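Local coordinates for protein phosphoribosylaminoimidazole-succinocarboxamide synthase (Saccharomyces cerevisiae, PDB 2CNV) that catalyses the ATP-dependent ligation of L-aspartate to the carboxylate of CAIR, giving SAICAR in the de novo pathway of purine biosynthesis, at residues 197-202 / 214-219; 58-63 / 236-241; 42-47 / 274-279. All coordinates share one frame; numbering follows the deposited sequence.

Contact 1 (197-202 / 214-219); sequences KLYSKC and ADTKFE. With SSS (N-{[5-amino-1-(5-O-phosphono-beta-D-arabinofuranosyl)-1H-imidazol-4-yl]carbonyl}-L-aspartic acid), chain D.
Tyr199 slides its side chain past Thr216 in the opposite direction, the ring running obliquely by Thr216 CG2 and Asp215 CA until its hydroxyl lies beside the backbone of Ala214. The contact is an alpha/beta packing layer: helix 185-208 lies against one face of the mixed sheet, with strand 211-223 in its interior, and the two short segments run at 135° to each other with axes 9.8 Å apart. No hydrogen bond joins them; the interface is built from hydrocarbon and ring. With CG anti to the backbone N (chi1 169°), the Tyr199 ring swings towards the strand, where CD1 meets Thr216 CG2 at 3.9 Å and CE1 passes Asp215 CA. Tyr199 OH stands 3.4 Å from Ala214 O, but its hydrogen bond goes to the carbonyl of Ile213, just before the segment, which fixes the far end of this buried ring. Further along the strand Phe218 meets the helix through CZ, 4.2 Å from Leu198 CB, and Tyr199 N comes up at the ring edge. Thr216 CG2 lies over one face of the Phe218 ring, 3.5 Å above its plane and offset towards the rim, so the one methyl touches both aromatic side chains. Residue alternation sends Asp215 to the other face of the strand, into the ligand site. A salt bridge from Arg242 engages Asp215 OD2, while Asp215 OD1 accepts both sugar hydroxyls of SSS, the bond from O3' weak and that from O2' 3.0 Å long.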
loop_
_atom_site.group_PDB
_atom_site.type_symbol
_atom_site.label_atom_id
_atom_site.label_comp_id
_atom_site.label_asym_id
_atom_site.label_seq_id
_atom_site.Cartn_x
_atom_site.Cartn_y
_atom_site.Cartn_z
ATOM N N LYS A 197 -3.934 -15.211 5.657
ATOM C CA LYS A 197 -4.476 -15.924 4.511
ATOM C C LYS A 197 -4.366 -15.110 3.222
ATOM O O LYS A 197 -3.838 -15.601 2.225
ATOM C CB LYS A 197 -5.926 -16.341 4.769
ATOM C CG LYS A 197 -6.453 -17.324 3.737
ATOM C CD LYS A 197 -7.675 -18.089 4.257
ATOM C CE LYS A 197 -8.943 -17.334 3.962
ATOM N NZ LYS A 197 -9.246 -17.290 2.499
ATOM N N LEU A 198 -4.845 -13.869 3.251
ATOM C CA LEU A 198 -4.769 -12.979 2.091
ATOM C C LEU A 198 -3.336 -12.742 1.635
ATOM O O LEU A 198 -3.039 -12.829 0.446
ATOM C CB LEU A 198 -5.443 -11.635 2.395
ATOM C CG LEU A 198 -6.933 -11.635 2.739
ATOM C CD1 LEU A 198 -7.400 -10.202 2.996
ATOM C CD2 LEU A 198 -7.790 -12.321 1.659
ATOM N N TYR A 199 -2.453 -12.450 2.591
ATOM C CA TYR A 199 -1.026 -12.280 2.299
ATOM C C TYR A 199 -0.400 -13.525 1.648
ATOM O O TYR A 199 0.293 -13.417 0.629
ATOM C CB TYR A 199 -0.231 -11.904 3.557
ATOM C CG TYR A 199 1.272 -11.998 3.323
ATOM C CD1 TYR A 199 1.970 -10.941 2.746
ATOM C CD2 TYR A 199 1.978 -13.169 3.631
ATOM C CE1 TYR A 199 3.346 -11.029 2.508
ATOM C CE2 TYR A 199 3.351 -13.274 3.389
ATOM C CZ TYR A 199 4.023 -12.197 2.827
ATOM O OH TYR A 199 5.375 -12.290 2.589
ATOM N N SER A 200 -0.628 -14.699 2.236
ATOM C CA SER A 200 0.003 -15.920 1.731
ATOM C C SER A 200 -0.403 -16.219 0.297
ATOM O O SER A 200 0.428 -16.639 -0.510
ATOM C CB SER A 200 -0.292 -17.112 2.632
ATOM O OG SER A 200 0.453 -17.015 3.834
ATOM N N LYS A 201 -1.677 -15.990 -0.015
ATOM C CA LYS A 201 -2.211 -16.242 -1.350
ATOM C C LYS A 201 -1.557 -15.309 -2.369
ATOM O O LYS A 201 -1.122 -15.746 -3.432
ATOM C CB LYS A 201 -3.739 -16.078 -1.364
ATOM C CG LYS A 201 -4.360 -16.211 -2.746
ATOM C CD LYS A 201 -5.878 -16.277 -2.684
ATOM C CE LYS A 201 -6.468 -16.321 -4.086
ATOM N NZ LYS A 201 -7.937 -16.514 -4.063
ATOM N N CYS A 202 -1.468 -14.028 -2.028
ATOM C CA CYS A 202 -0.910 -13.031 -2.946
ATOM C C CYS A 202 0.606 -13.156 -3.087
ATOM O O CYS A 202 1.152 -13.023 -4.195
ATOM C CB CYS A 202 -1.323 -11.625 -2.510
ATOM S SG CYS A 202 -3.111 -11.398 -2.572
ATOM N N ALA A 214 7.777 -9.125 0.652
ATOM C CA ALA A 214 8.378 -9.487 1.948
ATOM C C ALA A 214 7.410 -9.291 3.117
ATOM O O ALA A 214 7.421 -10.055 4.092
ATOM C CB ALA A 214 9.637 -8.665 2.173
ATOM N N ASP A 215 6.593 -8.246 3.009
ATOM C CA ASP A 215 5.601 -7.906 4.012
ATOM C C ASP A 215 4.628 -6.903 3.400
ATOM O O ASP A 215 4.865 -6.400 2.291
ATOM C CB ASP A 215 6.267 -7.355 5.291
ATOM C CG ASP A 215 7.204 -6.189 5.013
ATOM O OD1 ASP A 215 6.849 -5.318 4.196
ATOM O OD2 ASP A 215 8.292 -6.129 5.622
ATOM N N THR A 216 3.533 -6.629 4.099
ATOM C CA THR A 216 2.517 -5.715 3.598
ATOM C C THR A 216 1.707 -5.156 4.750
ATOM O O THR A 216 1.573 -5.791 5.800
ATOM C CB THR A 216 1.557 -6.411 2.575
ATOM O OG1 THR A 216 0.813 -5.423 1.846
ATOM C CG2 THR A 216 0.593 -7.357 3.268
ATOM N N LYS A 217 1.157 -3.968 4.541
ATOM C CA LYS A 217 0.278 -3.337 5.507
ATOM C C LYS A 217 -1.132 -3.282 4.930
ATOM O O LYS A 217 -1.367 -2.616 3.937
ATOM C CB LYS A 217 0.800 -1.934 5.834
ATOM C CG LYS A 217 0.006 -1.164 6.880
ATOM C CD LYS A 217 0.812 0.021 7.418
ATOM C CE LYS A 217 0.872 1.173 6.423
ATOM N NZ LYS A 217 1.899 2.197 6.793
ATOM N N PHE A 218 -2.057 -4.017 5.533
ATOM C CA PHE A 218 -3.465 -3.927 5.156
ATOM C C PHE A 218 -4.170 -2.965 6.098
ATOM O O PHE A 218 -3.738 -2.758 7.239
ATOM C CB PHE A 218 -4.172 -5.286 5.281
ATOM C CG PHE A 218 -3.695 -6.344 4.318
ATOM C CD1 PHE A 218 -3.862 -6.199 2.947
ATOM C CD2 PHE A 218 -3.143 -7.529 4.796
ATOM C CE1 PHE A 218 -3.441 -7.193 2.065
ATOM C CE2 PHE A 218 -2.736 -8.528 3.926
ATOM C CZ PHE A 218 -2.876 -8.357 2.557
ATOM N N GLU A 219 -5.260 -2.375 5.617
ATOM C CA GLU A 219 -6.235 -1.768 6.505
ATOM C C GLU A 219 -7.553 -2.488 6.302
ATOM O O GLU A 219 -7.949 -2.771 5.171
ATOM C CB GLU A 219 -6.393 -0.272 6.243
ATOM C CG GLU A 219 -7.287 0.417 7.278
ATOM C CD GLU A 219 -7.391 1.926 7.095
ATOM O OE1 GLU A 219 -6.550 2.506 6.384
ATOM O OE2 GLU A 219 -8.318 2.533 7.676
HETATM P PA SSS D . 8.665 -1.719 9.064
HETATM O O1A SSS D . 9.527 -0.647 8.460
HETATM O O2A SSS D . 8.136 -1.365 10.433
HETATM O O3A SSS D . 9.220 -3.107 8.941
HETATM O "O5'" SSS D . 7.356 -1.748 8.140
HETATM C "C5'" SSS D . 6.141 -2.371 8.552
HETATM C "C4'" SSS D . 5.148 -2.324 7.400
HETATM O "O4'" SSS D . 5.099 -0.988 6.905
HETATM C "C1'" SSS D . 4.931 -1.012 5.487
HETATM N N9 SSS D . 5.514 0.188 4.828
HETATM C C4 SSS D . 6.580 0.930 5.140
HETATM O O6 SSS D . 8.361 3.294 5.352
HETATM N N3 SSS D . 7.431 0.672 6.183
HETATM C C6 SSS D . 7.819 3.001 4.295
HETATM N N6 SSS D . 8.136 3.569 3.128
HETATM C C61 SSS D . 9.173 4.585 2.984
HETATM C C62 SSS D . 8.653 5.974 3.241
HETATM C C63 SSS D . 9.640 4.448 1.535
HETATM C C64 SSS D . 11.010 3.809 1.487
HETATM O O65 SSS D . 9.383 6.938 2.955
HETATM O O66 SSS D . 7.515 6.136 3.736
HETATM O O67 SSS D . 11.093 2.623 1.098
HETATM O O68 SSS D . 12.015 4.481 1.830
HETATM C C5 SSS D . 6.730 1.984 4.261
HETATM N N7 SSS D . 5.698 1.875 3.398
HETATM C C8 SSS D . 4.967 0.789 3.758
HETATM C "C2'" SSS D . 5.432 -2.363 4.985
HETATM O "O2'" SSS D . 6.680 -2.357 4.301
HETATM C "C3'" SSS D . 5.565 -3.205 6.228
HETATM O "O3'" SSS D . 4.666 -4.285 6.012
#

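Contact 2 (58-63 / 236-241); sequences TKLSEF and LTPDSS. With SSS (N-{[5-amino-1-(5-O-phosphono-beta-D-arabinofuranosyl)-1H-imidazol-4-yl]carbonyl}-L-aspartic acid), chain D.
An ST turn and the matching ST motif at Thr237 shape the short loop that interrupts strand 228-245 beside the ligand pocket, and helix 53-67 packs on the back of that loop through Leu60 and Ser61. Leu60 carries most of the contact. Its CG stands anti to the backbone N (chi1 -176°), which projects CD2 at the loop: this one methyl lies 3.9 Å from Leu236 O and 4.0 Å from Pro238 CD, the leucine methyl and the proline CD reaching towards each other. The next residue, Ser61, packs its CB 4.3 Å from Thr237 CG2, while Ser61 OG bonds to the backbone N of Val235, tying the helix to the strand just ahead of the loop. Inside the loop, side-chain hydroxyls bond to backbone amides. Thr237 OG1 accepts from two successive amides, Asp239 N and Ser240 N, and in return Thr237 N donates to Ser240 OG at 3.1 Å. These bonds hold the chain in a compact turn whose far side faces SSS, where Asp239 O lies 3.0 Å from the imidazole N7. The Asp239 carboxylate turns elsewhere, making salt bridges to Lys53 and Lys260. Where the chain straightens again, Ser241 OG reaches back to Thr237 O, a 3.0 Å bond that arrives at 140° to the C=O and tilted 27° from the carbonyl plane.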
loop_
_atom_site.group_PDB
_atom_site.type_symbol
_atom_site.label_atom_id
_atom_site.label_comp_id
_atom_site.label_asym_id
_atom_site.label_seq_id
_atom_site.Cartn_x
_atom_site.Cartn_y
_atom_site.Cartn_z
ATOM N N THR A 58 -3.070 2.612 -8.556
ATOM C CA THR A 58 -4.526 2.473 -8.476
ATOM C C THR A 58 -4.939 1.187 -9.181
ATOM O O THR A 58 -5.642 0.365 -8.602
ATOM C CB THR A 58 -5.265 3.690 -9.052
ATOM O OG1 THR A 58 -4.976 4.834 -8.236
ATOM C CG2 THR A 58 -6.787 3.454 -9.068
ATOM N N LYS A 59 -4.482 1.017 -10.419
ATOM C CA LYS A 59 -4.793 -0.175 -11.196
ATOM C C LYS A 59 -4.269 -1.463 -10.555
ATOM O O LYS A 59 -4.934 -2.504 -10.620
ATOM C CB LYS A 59 -4.284 -0.037 -12.632
ATOM C CG LYS A 59 -4.987 1.052 -13.423
ATOM C CD LYS A 59 -4.499 1.097 -14.860
ATOM C CE LYS A 59 -5.463 1.878 -15.735
ATOM N NZ LYS A 59 -6.783 1.176 -15.834
ATOM N N LEU A 60 -3.090 -1.397 -9.941
ATOM C CA LEU A 60 -2.537 -2.565 -9.228
ATOM C C LEU A 60 -3.409 -2.949 -8.032
ATOM O O LEU A 60 -3.685 -4.134 -7.799
ATOM C CB LEU A 60 -1.094 -2.317 -8.766
ATOM C CG LEU A 60 -0.382 -3.506 -8.096
ATOM C CD1 LEU A 60 -0.402 -4.797 -8.962
ATOM C CD2 LEU A 60 1.041 -3.146 -7.700
ATOM N N SER A 61 -3.818 -1.943 -7.264
ATOM C CA SER A 61 -4.727 -2.171 -6.137
ATOM C C SER A 61 -6.042 -2.786 -6.617
ATOM O O SER A 61 -6.506 -3.769 -6.038
ATOM C CB SER A 61 -4.952 -0.887 -5.334
ATOM O OG SER A 61 -5.726 -1.145 -4.170
ATOM N N GLU A 62 -6.613 -2.235 -7.696
ATOM C CA GLU A 62 -7.838 -2.781 -8.296
ATOM C C GLU A 62 -7.668 -4.244 -8.707
ATOM O O GLU A 62 -8.572 -5.060 -8.514
ATOM C CB GLU A 62 -8.246 -1.979 -9.533
ATOM C CG GLU A 62 -8.745 -0.580 -9.259
ATOM C CD GLU A 62 -9.239 0.082 -10.517
ATOM O OE1 GLU A 62 -8.426 0.734 -11.201
ATOM O OE2 GLU A 62 -10.431 -0.081 -10.838
ATOM N N PHE A 63 -6.513 -4.554 -9.297
ATOM C CA PHE A 63 -6.163 -5.934 -9.644
ATOM C C PHE A 63 -6.226 -6.869 -8.437
ATOM O O PHE A 63 -6.787 -7.971 -8.530
ATOM C CB PHE A 63 -4.776 -6.029 -10.300
ATOM C CG PHE A 63 -4.262 -7.449 -10.409
ATOM C CD1 PHE A 63 -4.552 -8.223 -11.528
ATOM C CD2 PHE A 63 -3.522 -8.021 -9.370
ATOM C CE1 PHE A 63 -4.103 -9.548 -11.616
ATOM C CE2 PHE A 63 -3.071 -9.352 -9.447
ATOM C CZ PHE A 63 -3.360 -10.112 -10.566
ATOM N N LEU A 236 -1.524 -4.229 -1.412
ATOM C CA LEU A 236 -0.333 -4.905 -1.941
ATOM C C LEU A 236 0.338 -4.155 -3.099
ATOM O O LEU A 236 0.604 -4.724 -4.154
ATOM C CB LEU A 236 -0.670 -6.361 -2.322
ATOM C CG LEU A 236 -0.949 -7.297 -1.133
ATOM C CD1 LEU A 236 -2.010 -8.326 -1.469
ATOM C CD2 LEU A 236 0.326 -7.965 -0.665
ATOM N N THR A 237 0.595 -2.866 -2.892
ATOM C CA THR A 237 1.378 -2.061 -3.844
ATOM C C THR A 237 2.788 -1.858 -3.273
ATOM O O THR A 237 3.017 -2.141 -2.097
ATOM C CB THR A 237 0.737 -0.675 -4.055
ATOM O OG1 THR A 237 0.905 0.099 -2.866
ATOM C CG2 THR A 237 -0.744 -0.800 -4.378
ATOM N N PRO A 238 3.743 -1.360 -4.094
ATOM C CA PRO A 238 5.075 -1.104 -3.544
ATOM C C PRO A 238 5.103 0.014 -2.499
ATOM O O PRO A 238 6.110 0.170 -1.809
ATOM C CB PRO A 238 5.903 -0.688 -4.771
ATOM C CG PRO A 238 5.108 -1.060 -5.948
ATOM C CD PRO A 238 3.678 -1.033 -5.530
ATOM N N ASP A 239 4.017 0.778 -2.376
ATOM C CA ASP A 239 3.916 1.768 -1.300
ATOM C C ASP A 239 3.454 1.151 0.020
ATOM O O ASP A 239 3.885 1.587 1.079
ATOM C CB ASP A 239 2.996 2.945 -1.675
ATOM C CG ASP A 239 3.672 3.971 -2.581
ATOM O OD1 ASP A 239 4.891 3.878 -2.821
ATOM O OD2 ASP A 239 2.969 4.892 -3.043
ATOM N N SER A 240 2.562 0.164 -0.042
ATOM C CA SER A 240 2.026 -0.483 1.165
ATOM C C SER A 240 2.810 -1.728 1.610
ATOM O O SER A 240 2.527 -2.304 2.672
ATOM C CB SER A 240 0.548 -0.847 0.956
ATOM O OG SER A 240 0.427 -1.902 0.021
ATOM N N SER A 241 3.792 -2.131 0.806
ATOM C CA SER A 241 4.487 -3.414 0.979
ATOM C C SER A 241 5.951 -3.252 0.608
ATOM O O SER A 241 6.325 -2.242 0.009
ATOM C CB SER A 241 3.879 -4.471 0.054
ATOM O OG SER A 241 2.483 -4.275 -0.125
HETATM P PA SSS D . 8.665 -1.719 9.064
HETATM O O1A SSS D . 9.527 -0.647 8.460
HETATM O O2A SSS D . 8.136 -1.365 10.433
HETATM O O3A SSS D . 9.220 -3.107 8.941
HETATM O "O5'" SSS D . 7.356 -1.748 8.140
HETATM C "C5'" SSS D . 6.141 -2.371 8.552
HETATM C "C4'" SSS D . 5.148 -2.324 7.400
HETATM O "O4'" SSS D . 5.099 -0.988 6.905
HETATM C "C1'" SSS D . 4.931 -1.012 5.487
HETATM N N9 SSS D . 5.514 0.188 4.828
HETATM C C4 SSS D . 6.580 0.930 5.140
HETATM O O6 SSS D . 8.361 3.294 5.352
HETATM N N3 SSS D . 7.431 0.672 6.183
HETATM C C6 SSS D . 7.819 3.001 4.295
HETATM N N6 SSS D . 8.136 3.569 3.128
HETATM C C61 SSS D . 9.173 4.585 2.984
HETATM C C62 SSS D . 8.653 5.974 3.241
HETATM C C63 SSS D . 9.640 4.448 1.535
HETATM C C64 SSS D . 11.010 3.809 1.487
HETATM O O65 SSS D . 9.383 6.938 2.955
HETATM O O66 SSS D . 7.515 6.136 3.736
HETATM O O67 SSS D . 11.093 2.623 1.098
HETATM O O68 SSS D . 12.015 4.481 1.830
HETATM C C5 SSS D . 6.730 1.984 4.261
HETATM N N7 SSS D . 5.698 1.875 3.398
HETATM C C8 SSS D . 4.967 0.789 3.758
HETATM C "C2'" SSS D . 5.432 -2.363 4.985
HETATM O "O2'" SSS D . 6.680 -2.357 4.301
HETATM C "C3'" SSS D . 5.565 -3.205 6.228
HETATM O "O3'" SSS D . 4.666 -4.285 6.012
#

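Contact 3 (42-47 / 274-279); sequences YDVIME and GVNGVK. With SSS (N-{[5-amino-1-(5-O-phosphono-beta-D-arabinofuranosyl)-1H-imidazol-4-yl]carbonyl}-L-aspartic acid), chain D; SO4 (sulfate ion), chain E.
Val44 presses its side chain against the loop 274-279, just after the tight turn of the small antiparallel hairpin formed by strands 40-41 and 44-45. From CB, 3.8 Å from Asn276 ND2, the side chain splits. CG1, anti to the carbonyl carbon (chi1 -68°), touches both the Gly274 carbonyl, whose O is 3.4 Å away, and the Asn276 amide; CG2 turns to Val275 O at 3.5 Å. Each methyl thus meets one backbone carbonyl oxygen, with the asparagine side chain crossing the valine obliquely. Further along, two waters fill in for direct backbone bonds. Both donate to Ile45 O; water 1 also donates to Val275 O and accepts from Val278 N, while water 2 accepts from Gly277 N. The sole direct hydrogen bond between the segments follows, Glu47 N to Val278 O, short at 2.7 Å and nearly straight (167°), although the donor stands 47° above the carbonyl plane. Beside this bond, Met46 SD packs on Val278 CB, and Glu47 bends back so that OE1 lies 3.2 Å from Gly277 CA. At the other end, Tyr42 and Asp43, both with positive phi, form the hairpin turn and offer successive amides to the aspartyl part of SSS: Tyr42 N bonds to O68 and Asp43 N to O65, one oxygen from each of its two carboxylates. The Tyr42 ring leads away from the loop and presents its edge to a sulfate, probably from the crystallisation liquor and also held by Arg264 and Gln261, with Tyr42 OH donating to sulfate O4 at 2.7 Å.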
loop_
_atom_site.group_PDB
_atom_site.type_symbol
_atom_site.label_atom_id
_atom_site.label_comp_id
_atom_site.label_asym_id
_atom_site.label_seq_id
_atom_site.Cartn_x
_atom_site.Cartn_y
_atom_site.Cartn_z
ATOM N N TYR A 42 12.688 7.396 2.863
ATOM C CA TYR A 42 13.180 7.757 4.201
ATOM C C TYR A 42 12.193 8.660 4.952
ATOM O O TYR A 42 12.578 9.658 5.568
ATOM C CB TYR A 42 14.566 8.414 4.104
ATOM C CG TYR A 42 15.594 7.557 3.402
ATOM C CD1 TYR A 42 16.148 6.443 4.036
ATOM C CD2 TYR A 42 16.015 7.854 2.109
ATOM C CE1 TYR A 42 17.091 5.647 3.399
ATOM C CE2 TYR A 42 16.963 7.065 1.462
ATOM C CZ TYR A 42 17.497 5.965 2.116
ATOM O OH TYR A 42 18.435 5.176 1.490
ATOM N N ASP A 43 10.913 8.297 4.874
ATOM C CA ASP A 43 9.802 9.012 5.527
ATOM C C ASP A 43 9.528 10.480 5.159
ATOM O O ASP A 43 8.805 11.173 5.888
ATOM C CB ASP A 43 9.824 8.837 7.051
ATOM C CG ASP A 43 8.656 8.020 7.551
ATOM O OD1 ASP A 43 8.640 6.786 7.320
ATOM O OD2 ASP A 43 7.748 8.621 8.173
ATOM N N VAL A 44 10.073 10.945 4.036
ATOM C CA VAL A 44 9.690 12.260 3.514
ATOM C C VAL A 44 9.292 12.166 2.040
ATOM O O VAL A 44 9.906 11.418 1.273
ATOM C CB VAL A 44 10.809 13.331 3.679
ATOM C CG1 VAL A 44 11.023 13.677 5.150
ATOM C CG2 VAL A 44 12.109 12.872 3.040
ATOM N N ILE A 45 8.277 12.930 1.650
ATOM C CA ILE A 45 7.911 13.009 0.239
ATOM C C ILE A 45 8.910 13.861 -0.542
ATOM O O ILE A 45 9.483 14.833 -0.015
ATOM C CB ILE A 45 6.435 13.491 -0.012
ATOM C CG1 ILE A 45 6.297 15.017 0.064
ATOM C CG2 ILE A 45 5.434 12.712 0.858
ATOM C CD1 ILE A 45 6.494 15.629 1.412
ATOM N N MET A 46 9.129 13.470 -1.795
ATOM C CA MET A 46 9.956 14.237 -2.707
ATOM C C MET A 46 9.175 15.472 -3.160
ATOM O O MET A 46 7.940 15.492 -3.086
ATOM C CB MET A 46 10.358 13.385 -3.921
ATOM C CG MET A 46 11.170 12.123 -3.605
ATOM S SD MET A 46 12.744 12.467 -2.767
ATOM C CE MET A 46 12.289 12.070 -1.097
ATOM N N GLU A 47 9.900 16.485 -3.627
ATOM C CA GLU A 47 9.290 17.728 -4.110
ATOM C C GLU A 47 8.504 17.527 -5.407
ATOM O O GLU A 47 7.396 18.036 -5.553
ATOM C CB GLU A 47 10.356 18.812 -4.320
ATOM C CG GLU A 47 9.780 20.216 -4.605
ATOM C CD GLU A 47 8.915 20.757 -3.478
ATOM O OE1 GLU A 47 9.224 20.497 -2.294
ATOM O OE2 GLU A 47 7.914 21.446 -3.777
ATOM N N GLY A 274 16.000 11.832 4.164
ATOM C CA GLY A 274 15.180 12.419 5.224
ATOM C C GLY A 274 14.952 13.916 5.082
ATOM O O GLY A 274 14.270 14.524 5.912
ATOM N N VAL A 275 15.510 14.502 4.024
ATOM C CA VAL A 275 15.392 15.943 3.760
ATOM C C VAL A 275 14.138 16.287 2.950
ATOM O O VAL A 275 13.878 15.693 1.898
ATOM C CB VAL A 275 16.647 16.481 3.021
ATOM C CG1 VAL A 275 16.514 17.974 2.700
ATOM C CG2 VAL A 275 17.909 16.214 3.834
ATOM N N ASN A 276 13.380 17.261 3.447
ATOM C CA ASN A 276 12.189 17.773 2.773
ATOM C C ASN A 276 12.520 18.673 1.577
ATOM O O ASN A 276 13.606 19.262 1.507
ATOM C CB ASN A 276 11.302 18.514 3.775
ATOM C CG ASN A 276 10.664 17.581 4.788
ATOM O OD1 ASN A 276 11.107 17.483 5.936
ATOM N ND2 ASN A 276 9.624 16.877 4.362
ATOM N N GLY A 277 11.594 18.747 0.621
ATOM C CA GLY A 277 11.733 19.641 -0.534
ATOM C C GLY A 277 12.761 19.247 -1.582
ATOM O O GLY A 277 13.248 20.095 -2.333
ATOM N N VAL A 278 13.098 17.964 -1.652
ATOM C CA VAL A 278 14.119 17.502 -2.589
ATOM C C VAL A 278 13.514 17.176 -3.952
ATOM O O VAL A 278 12.601 16.339 -4.057
ATOM C CB VAL A 278 14.889 16.268 -2.063
ATOM C CG1 VAL A 278 15.862 15.750 -3.123
ATOM C CG2 VAL A 278 15.638 16.603 -0.777
ATOM N N LYS A 279 14.033 17.830 -4.989
ATOM C CA LYS A 279 13.614 17.546 -6.360
ATOM C C LYS A 279 14.509 16.470 -6.971
ATOM O O LYS A 279 15.727 16.624 -7.036
ATOM C CB LYS A 279 13.629 18.819 -7.226
ATOM C CG LYS A 279 12.796 18.700 -8.504
ATOM C CD LYS A 279 13.126 19.778 -9.549
ATOM C CE LYS A 279 12.402 19.473 -10.862
ATOM N NZ LYS A 279 12.811 20.384 -11.974
HETATM P PA SSS D . 8.665 -1.719 9.064
HETATM O O1A SSS D . 9.527 -0.647 8.460
HETATM O O2A SSS D . 8.136 -1.365 10.433
HETATM O O3A SSS D . 9.220 -3.107 8.941
HETATM O "O5'" SSS D . 7.356 -1.748 8.140
HETATM C "C5'" SSS D . 6.141 -2.371 8.552
HETATM C "C4'" SSS D . 5.148 -2.324 7.400
HETATM O "O4'" SSS D . 5.099 -0.988 6.905
HETATM C "C1'" SSS D . 4.931 -1.012 5.487
HETATM N N9 SSS D . 5.514 0.188 4.828
HETATM C C4 SSS D . 6.580 0.930 5.140
HETATM O O6 SSS D . 8.361 3.294 5.352
HETATM N N3 SSS D . 7.431 0.672 6.183
HETATM C C6 SSS D . 7.819 3.001 4.295
HETATM N N6 SSS D . 8.136 3.569 3.128
HETATM C C61 SSS D . 9.173 4.585 2.984
HETATM C C62 SSS D . 8.653 5.974 3.241
HETATM C C63 SSS D . 9.640 4.448 1.535
HETATM C C64 SSS D . 11.010 3.809 1.487
HETATM O O65 SSS D . 9.383 6.938 2.955
HETATM O O66 SSS D . 7.515 6.136 3.736
HETATM O O67 SSS D . 11.093 2.623 1.098
HETATM O O68 SSS D . 12.015 4.481 1.830
HETATM C C5 SSS D . 6.730 1.984 4.261
HETATM N N7 SSS D . 5.698 1.875 3.398
HETATM C C8 SSS D . 4.967 0.789 3.758
HETATM C "C2'" SSS D . 5.432 -2.363 4.985
HETATM O "O2'" SSS D . 6.680 -2.357 4.301
HETATM C "C3'" SSS D . 5.565 -3.205 6.228
HETATM O "O3'" SSS D . 4.666 -4.285 6.012
HETATM S S SO4 E . 19.279 1.511 1.782
HETATM O O1 SO4 E . 20.268 1.831 0.760
HETATM O O2 SO4 E . 18.102 0.951 1.131
HETATM O O3 SO4 E . 19.830 0.512 2.695
HETATM O O4 SO4 E . 18.920 2.703 2.544
HETATM O O HOH W 1 12.046 15.694 -0.149
HETATM O O HOH W 2 9.123 17.271 1.091
#

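Overall arrangement
Contacts 1 and 2 are direct neighbours, their centres 11 Å apart, because strands 211-223 and 228-245 lie side by side in the same mixed sheet. Probable hydrogen bonds join Thr216 OG1 to Ser241 OG (2.8 Å) and Lys217 N to Ser240 O (2.9 Å), and Cys202 packs on Leu236. Contact 3 stands apart at the surface, its centre about 27 Å from that of contact 1 and 22 Å from that of contact 2, without touching either. SSS touches all three: contact 1 at its sugar hydroxyls, contact 2 mainly at the imidazole, and contact 3 at the two carboxylates of its aspartyl part. In sequence, contact 3 encloses contact 2, which encloses contact 1.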